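Local coordinates for epsin-1 (Saccharomyces cerevisiae, PDB 5LOZ), which binds ubiquitin and membranes rich in phosphatidylinositol 3,5- and 4,5-bisphosphate, and is required for endocytosis and for the localization of actin, at residues V66-Y69 and L70-G74; Q20-K23 and D24-I27; T6-L9 and V10-T14. All coordinates share one frame; numbering follows the deposited sequence.

Contact 1: V66-Y69 and L70-G74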
loop_
_atom_site.group_PDB
_atom_site.type_symbol
_atom_site.label_atom_id
_atom_site.label_comp_id
_atom_site.label_asym_id
_atom_site.label_seq_id
_atom_site.Cartn_x
_atom_site.Cartn_y
_atom_site.Cartn_z
ATOM N N VAL A 66 2.994 0.680 -0.897
ATOM C CA VAL A 66 2.383 1.953 -1.159
ATOM C C VAL A 66 1.537 2.381 0.043
ATOM O O VAL A 66 1.676 3.526 0.519
ATOM C CB VAL A 66 1.541 1.919 -2.451
ATOM C CG1 VAL A 66 0.802 3.195 -2.643
ATOM C CG2 VAL A 66 2.446 1.612 -3.652
ATOM N N ILE A 67 0.680 1.475 0.559
ATOM C CA ILE A 67 -0.162 1.840 1.715
ATOM C C ILE A 67 0.664 2.289 2.946
ATOM O O ILE A 67 0.318 3.247 3.644
ATOM C CB ILE A 67 -1.172 0.760 2.074
ATOM C CG1 ILE A 67 -2.115 0.508 0.906
ATOM C CG2 ILE A 67 -1.947 1.156 3.368
ATOM C CD1 ILE A 67 -2.986 -0.675 1.055
ATOM N N ASP A 68 1.772 1.591 3.202
ATOM C CA ASP A 68 2.659 1.924 4.311
ATOM C C ASP A 68 3.183 3.353 4.157
ATOM O O ASP A 68 3.162 4.126 5.145
ATOM C CB ASP A 68 3.780 0.902 4.420
ATOM C CG ASP A 68 4.902 1.363 5.317
ATOM O OD1 ASP A 68 4.699 1.260 6.529
ATOM O OD2 ASP A 68 5.930 1.906 4.805
ATOM N N TYR A 69 3.657 3.709 2.960
ATOM C CA TYR A 69 4.193 5.031 2.702
ATOM C C TYR A 69 3.094 6.103 2.863
ATOM O O TYR A 69 3.330 7.190 3.393
ATOM C CB TYR A 69 4.784 5.127 1.321
ATOM C CG TYR A 69 5.733 6.287 1.138
ATOM C CD1 TYR A 69 7.062 6.180 1.503
ATOM C CD2 TYR A 69 5.308 7.488 0.598
ATOM C CE1 TYR A 69 7.953 7.218 1.333
ATOM C CE2 TYR A 69 6.199 8.553 0.420
ATOM C CZ TYR A 69 7.528 8.407 0.800
ATOM O OH TYR A 69 8.476 9.399 0.661
ATOM N N LEU A 70 1.892 5.772 2.402
ATOM C CA LEU A 70 0.790 6.688 2.407
ATOM C C LEU A 70 0.354 7.063 3.826
ATOM O O LEU A 70 0.001 8.210 4.077
ATOM C CB LEU A 70 -0.404 6.097 1.653
ATOM C CG LEU A 70 -0.380 6.094 0.130
ATOM C CD1 LEU A 70 -1.693 5.587 -0.471
ATOM C CD2 LEU A 70 -0.058 7.508 -0.383
ATOM N N ILE A 71 0.320 6.095 4.730
ATOM C CA ILE A 71 -0.102 6.380 6.105
ATOM C C ILE A 71 1.002 7.111 6.868
ATOM O O ILE A 71 0.733 7.787 7.845
ATOM C CB ILE A 71 -0.633 5.132 6.882
ATOM C CG1 ILE A 71 0.483 4.148 7.228
ATOM C CG2 ILE A 71 -1.806 4.443 6.111
ATOM C CD1 ILE A 71 0.094 3.099 8.251
ATOM N N ARG A 72 2.253 6.949 6.409
ATOM C CA ARG A 72 3.374 7.623 6.994
ATOM C C ARG A 72 3.619 9.032 6.408
ATOM O O ARG A 72 4.149 9.899 7.102
ATOM C CB ARG A 72 4.636 6.785 6.899
ATOM C CG ARG A 72 4.683 5.554 7.772
ATOM C CD ARG A 72 5.693 4.540 7.220
ATOM N NE ARG A 72 7.027 5.064 7.261
ATOM C CZ ARG A 72 7.982 4.843 6.365
ATOM N NH1 ARG A 72 7.779 4.055 5.315
ATOM N NH2 ARG A 72 9.179 5.414 6.539
ATOM N N PHE A 73 3.235 9.253 5.149
ATOM C CA PHE A 73 3.560 10.522 4.453
ATOM C C PHE A 73 2.373 11.187 3.772
ATOM O O PHE A 73 2.475 12.324 3.330
ATOM C CB PHE A 73 4.630 10.273 3.374
ATOM C CG PHE A 73 5.998 9.972 3.920
ATOM C CD1 PHE A 73 6.393 8.646 4.188
ATOM C CD2 PHE A 73 6.897 11.008 4.167
ATOM C CE1 PHE A 73 7.707 8.364 4.692
ATOM C CE2 PHE A 73 8.204 10.737 4.677
ATOM C CZ PHE A 73 8.590 9.413 4.938
ATOM N N GLY A 74 1.262 10.466 3.613
ATOM C CA GLY A 74 0.134 10.969 2.847
ATOM C C GLY A 74 -0.941 11.587 3.681
ATOM O O GLY A 74 -0.783 11.748 4.874
#

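Contact 2: Q20-K23 and D24-I27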
loop_
_atom_site.group_PDB
_atom_site.type_symbol
_atom_site.label_atom_id
_atom_site.label_comp_id
_atom_site.label_asym_id
_atom_site.label_seq_id
_atom_site.Cartn_x
_atom_site.Cartn_y
_atom_site.Cartn_z
ATOM N N GLN A 20 9.916 -4.453 -5.621
ATOM C CA GLN A 20 10.400 -3.153 -5.172
ATOM C C GLN A 20 9.652 -1.995 -5.818
ATOM O O GLN A 20 9.457 -1.961 -6.997
ATOM C CB GLN A 20 11.890 -3.038 -5.399
ATOM C CG GLN A 20 12.722 -4.034 -4.583
ATOM C CD GLN A 20 12.994 -5.350 -5.336
ATOM O OE1 GLN A 20 12.345 -5.666 -6.338
ATOM N NE2 GLN A 20 13.916 -6.120 -4.838
ATOM N N VAL A 21 9.200 -1.048 -5.002
ATOM C CA VAL A 21 8.499 0.142 -5.480
ATOM C C VAL A 21 9.509 1.297 -5.577
ATOM O O VAL A 21 10.325 1.518 -4.666
ATOM C CB VAL A 21 7.335 0.521 -4.536
ATOM C CG1 VAL A 21 6.582 1.727 -5.059
ATOM C CG2 VAL A 21 6.395 -0.690 -4.347
ATOM N N SER A 22 9.486 1.995 -6.703
ATOM C CA SER A 22 10.309 3.173 -6.894
ATOM C C SER A 22 9.994 4.308 -5.875
ATOM O O SER A 22 8.806 4.580 -5.542
ATOM C CB SER A 22 10.114 3.694 -8.330
ATOM O OG SER A 22 10.287 5.100 -8.432
ATOM N N LYS A 23 11.052 4.974 -5.408
ATOM C CA LYS A 23 10.905 6.170 -4.555
ATOM C C LYS A 23 10.121 7.272 -5.262
ATOM O O LYS A 23 9.288 7.930 -4.676
ATOM C CB LYS A 23 12.284 6.709 -4.154
ATOM C CG LYS A 23 12.260 7.603 -2.913
ATOM C CD LYS A 23 13.658 8.234 -2.622
ATOM C CE LYS A 23 14.760 7.155 -2.398
ATOM N NZ LYS A 23 16.048 7.677 -1.801
ATOM N N ASP A 24 10.421 7.479 -6.532
ATOM C CA ASP A 24 9.673 8.386 -7.395
ATOM C C ASP A 24 8.150 8.212 -7.217
ATOM O O ASP A 24 7.398 9.184 -6.956
ATOM C CB ASP A 24 9.990 8.044 -8.866
ATOM C CG ASP A 24 10.962 8.970 -9.489
ATOM O OD1 ASP A 24 12.138 8.546 -9.646
ATOM O OD2 ASP A 24 10.536 10.103 -9.851
ATOM N N SER A 25 7.699 6.974 -7.419
ATOM C CA SER A 25 6.278 6.635 -7.370
ATOM C C SER A 25 5.673 6.921 -5.992
ATOM O O SER A 25 4.604 7.504 -5.897
ATOM C CB SER A 25 6.068 5.159 -7.750
ATOM O OG SER A 25 6.514 4.932 -9.075
ATOM N N LEU A 26 6.370 6.532 -4.937
ATOM C CA LEU A 26 5.854 6.709 -3.614
ATOM C C LEU A 26 5.632 8.192 -3.271
ATOM O O LEU A 26 4.624 8.561 -2.710
ATOM C CB LEU A 26 6.756 6.012 -2.601
ATOM C CG LEU A 26 6.817 4.461 -2.725
ATOM C CD1 LEU A 26 8.030 3.922 -2.028
ATOM C CD2 LEU A 26 5.579 3.804 -2.155
ATOM N N ILE A 27 6.611 9.023 -3.579
ATOM C CA ILE A 27 6.537 10.445 -3.286
ATOM C C ILE A 27 5.377 11.069 -4.033
ATOM O O ILE A 27 4.573 11.824 -3.450
ATOM C CB ILE A 27 7.872 11.155 -3.638
ATOM C CG1 ILE A 27 8.955 10.783 -2.628
ATOM C CG2 ILE A 27 7.699 12.705 -3.725
ATOM C CD1 ILE A 27 10.295 11.056 -3.133
#

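Contact 3: T6-L9 and V10-T14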
loop_
_atom_site.group_PDB
_atom_site.type_symbol
_atom_site.label_atom_id
_atom_site.label_comp_id
_atom_site.label_asym_id
_atom_site.label_seq_id
_atom_site.Cartn_x
_atom_site.Cartn_y
_atom_site.Cartn_z
ATOM N N THR A 6 -3.212 9.671 -12.713
ATOM C CA THR A 6 -3.071 9.080 -11.352
ATOM C C THR A 6 -3.282 7.550 -11.410
ATOM O O THR A 6 -2.578 6.788 -10.756
ATOM C CB THR A 6 -4.060 9.729 -10.372
ATOM O OG1 THR A 6 -3.794 11.138 -10.314
ATOM C CG2 THR A 6 -3.972 9.076 -8.921
ATOM N N GLN A 7 -4.218 7.112 -12.241
ATOM C CA GLN A 7 -4.506 5.710 -12.386
ATOM C C GLN A 7 -3.324 4.998 -13.042
ATOM O O GLN A 7 -2.987 3.898 -12.650
ATOM C CB GLN A 7 -5.783 5.483 -13.149
ATOM C CG GLN A 7 -7.055 5.865 -12.352
ATOM C CD GLN A 7 -8.337 5.790 -13.163
ATOM O OE1 GLN A 7 -8.436 6.313 -14.287
ATOM N NE2 GLN A 7 -9.337 5.165 -12.593
ATOM N N VAL A 8 -2.672 5.643 -14.006
ATOM C CA VAL A 8 -1.504 5.054 -14.638
ATOM C C VAL A 8 -0.377 5.009 -13.612
ATOM O O VAL A 8 0.312 3.996 -13.500
ATOM C CB VAL A 8 -1.064 5.850 -15.919
ATOM C CG1 VAL A 8 0.268 5.327 -16.453
ATOM C CG2 VAL A 8 -2.145 5.740 -17.011
ATOM N N LEU A 9 -0.213 6.108 -12.870
ATOM C CA LEU A 9 0.811 6.172 -11.773
ATOM C C LEU A 9 0.673 4.973 -10.800
ATOM O O LEU A 9 1.628 4.219 -10.553
ATOM C CB LEU A 9 0.650 7.464 -10.983
ATOM C CG LEU A 9 1.782 8.081 -10.145
ATOM C CD1 LEU A 9 1.215 8.874 -8.963
ATOM C CD2 LEU A 9 2.763 7.150 -9.726
ATOM N N VAL A 10 -0.518 4.797 -10.257
ATOM C CA VAL A 10 -0.716 3.784 -9.206
ATOM C C VAL A 10 -0.602 2.381 -9.797
ATOM O O VAL A 10 0.013 1.517 -9.178
ATOM C CB VAL A 10 -2.018 3.969 -8.395
ATOM C CG1 VAL A 10 -3.278 3.818 -9.262
ATOM C CG2 VAL A 10 -2.043 3.016 -7.253
ATOM N N ARG A 11 -1.098 2.178 -11.002
ATOM C CA ARG A 11 -0.964 0.860 -11.676
ATOM C C ARG A 11 0.496 0.505 -11.937
ATOM O O ARG A 11 0.908 -0.624 -11.668
ATOM C CB ARG A 11 -1.736 0.819 -12.987
ATOM C CG ARG A 11 -3.273 0.803 -12.855
ATOM C CD ARG A 11 -3.935 0.343 -14.170
ATOM N NE ARG A 11 -3.557 -1.033 -14.422
ATOM C CZ ARG A 11 -3.527 -1.613 -15.614
ATOM N NH1 ARG A 11 -3.875 -0.932 -16.696
ATOM N NH2 ARG A 11 -3.134 -2.886 -15.725
ATOM N N ASN A 12 1.271 1.470 -12.436
ATOM C CA ASN A 12 2.668 1.263 -12.751
ATOM C C ASN A 12 3.480 1.000 -11.512
ATOM O O ASN A 12 4.366 0.160 -11.509
ATOM C CB ASN A 12 3.270 2.457 -13.475
ATOM C CG ASN A 12 2.755 2.625 -14.906
ATOM O OD1 ASN A 12 2.152 1.726 -15.483
ATOM N ND2 ASN A 12 2.980 3.812 -15.477
ATOM N N ALA A 13 3.122 1.705 -10.443
ATOM C CA ALA A 13 3.793 1.603 -9.174
ATOM C C ALA A 13 3.548 0.238 -8.456
ATOM O O ALA A 13 4.315 -0.141 -7.587
ATOM C CB ALA A 13 3.323 2.780 -8.246
ATOM N N THR A 14 2.487 -0.475 -8.851
ATOM C CA THR A 14 2.105 -1.721 -8.241
ATOM C C THR A 14 2.118 -2.881 -9.258
ATOM O O THR A 14 1.510 -3.906 -9.017
ATOM C CB THR A 14 0.756 -1.612 -7.554
ATOM O OG1 THR A 14 -0.230 -1.148 -8.483
ATOM C CG2 THR A 14 0.827 -0.612 -6.386
#

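Contact 1: V66-Y69 and L70-G74
Val-66 and Leu-70 lie side by side on the inner face of helix 57-73 and point the same way. Val-66 CG1 is 4.1 Å from Leu-70 CD1. One step round, Ile-67 CG2 stands 4.3 Å from Ile-71 CG2, a looser touch. All four side chains are buried, and each also meets neighbouring helices. Leu-46 of helix 36-50 touches Val-66, Ile-67 and Leu-70, and Leu-116 of helix 106-121 touches Ile-67 and Ile-71.

Nearer the surface, Tyr-69 and Phe-73 form an offset stack with ring centroids 4.2 Å apart and planes at 16°. Phe-73 CD1 sits over the centre of the Tyr-69 ring and comes within 3.6 Å of Tyr-69 CE1. Tyr-69 CG is turned anti to the backbone N (chi1 -161°), which carries its ring along the helix to meet Phe-73. In return, Tyr-69 CZ lies over one face of the Phe-73 ring, toward its rim. Their backbones are joined by a weak bond of 2.7 Å from Phe-73 N to Tyr-69 O, and the edge of the Phe-73 ring also faces that oxygen.

The polar edge is the salt bridge from Arg-72 NH1 to Asp-68 OD2, 2.9 Å long and bent to 146° at the hydrogen. OD2 is met on its syn side, somewhat out of the carboxylate plane. Phe-73 CE1 lies over the rim of one guanidinium face, while Arg-72 NE has a second carboxylate partner in Glu-129. The C-terminal two turns of helix 57-73 therefore pass from buried aliphatic pairs through an aromatic stack to an ion pair at the partly exposed edge. There Arg-72 balances two carboxylates, which probably helps to keep Asp-68 and Glu-129 ionised.

Contact 2: Q20-K23 and D24-I27
Ile-27 N gives its hydrogen to Lys-23 O over 3.1 Å, in a nearly straight bond (171°) of the first turn of helix 23-32. The turn is closed by an N-cap and a hydrophobic staple. Ser-22 is the N-cap residue. Its OG lies anti to the backbone N (chi1 150°), which brings it toward the first-turn N-H groups, and accepts a weak bond of 3.4 Å from Ser-25 N. The carbonyl of the same serine takes Leu-26 N at 3.2 Å, so Ser-22 holds the turn by both its side chain and its backbone.

Val-21, just before the cap, forms the staple with Leu-26. The two side chains cross at about a right angle, and Val-21 CG1 rests 3.6 Å from Leu-26 CG. Both residues also touch helix 57-73, Val-21 on Lys-62 and Thr-65, Leu-26 on Tyr-69. With an alanine in place of Leu-26 the branched end is gone, and Val-21 CG1 would probably lose its staple partner and Tyr-69 part of its cover.

On the outer side, Lys-23 and Ile-27 run alongside each other, pointing the same way. Only their apolar parts meet there: the lysine brings its second methylene, Lys-23 CG, to 4.0 Å from the terminal methyl, Ile-27 CD1.

Contact 3: T6-L9 and V10-T14
The first helix of this ENTH-domain chain, 5-13, is built here from four successive i to i+4 backbone bonds. Val-10 N meets Thr-6 O and Asn-12 N meets Val-8 O, each at 2.9 Å. Arg-11 N to Gln-7 O and Ala-13 N to Leu-9 O complete the run.

Several side-chain carbons lie against these carbonyl oxygens. Val-10 CG1 stands between the backbone N and the carbonyl carbon (chi1 63°), a crowded position, and rests near two oxygens. It lies 3.4 Å from Thr-6 O and equally far from Gln-7 O. Val-8 and Asn-12 lie side by side on the exposed face. Asn-12 ND2 comes to 3.3 Å from Val-8 CG1, so the amide nitrogen rests against a methyl. Asn-12 CG lies 3.1 Å from Val-8 O, but the side-chain amide makes no hydrogen bond to that oxygen. Arg-11 likewise lays its CG 3.1 Å from Gln-7 O before the rest of the chain leads off.

At the end of the helix, Thr-14 OG1 donates to Val-10 O over 2.8 Å, bringing the side chain back onto the last turn. The same hydroxyl is bonded to Arg-49 NE, while Arg-49 NH2 holds Arg-11 O. At the other end, the hydroxyl of Thr-6 is bonded to Asp-38, and Gln-7 OE1 accepts from Ser-4 N.

Toward its neighbours the helix offers both apolar and polar groups. Leu-9 packs on Leu-29 of helix 23-32, and Val-10 packs on Met-45 of helix 36-50. A short helix lying on the next two in this way is how the alpha-alpha superhelix of the ENTH fold begins in this chain.

In the fold
The three contacts come in the order 3, 2, 1 along the chain, in helix 5-13, at the start of helix 23-32 and at the end of helix 57-73 of one ENTH domain. Contact 2 lies between the others. Its centre is about 11 Å from the centre of each, and contacts 1 and 3 are about 15 Å apart. Helix 23-32 packs against both of its companions. Ser-25 CB meets Ala-13 CB at 3.7 Å, and Tyr-69 CE2 lies 3.5 Å from Leu-26 O. Contacts 1 and 3 also touch, through Val-66 CG2 and Thr-14 CG2. The three local contacts thus pack on one another, joining the start of the superhelix to its more central helix.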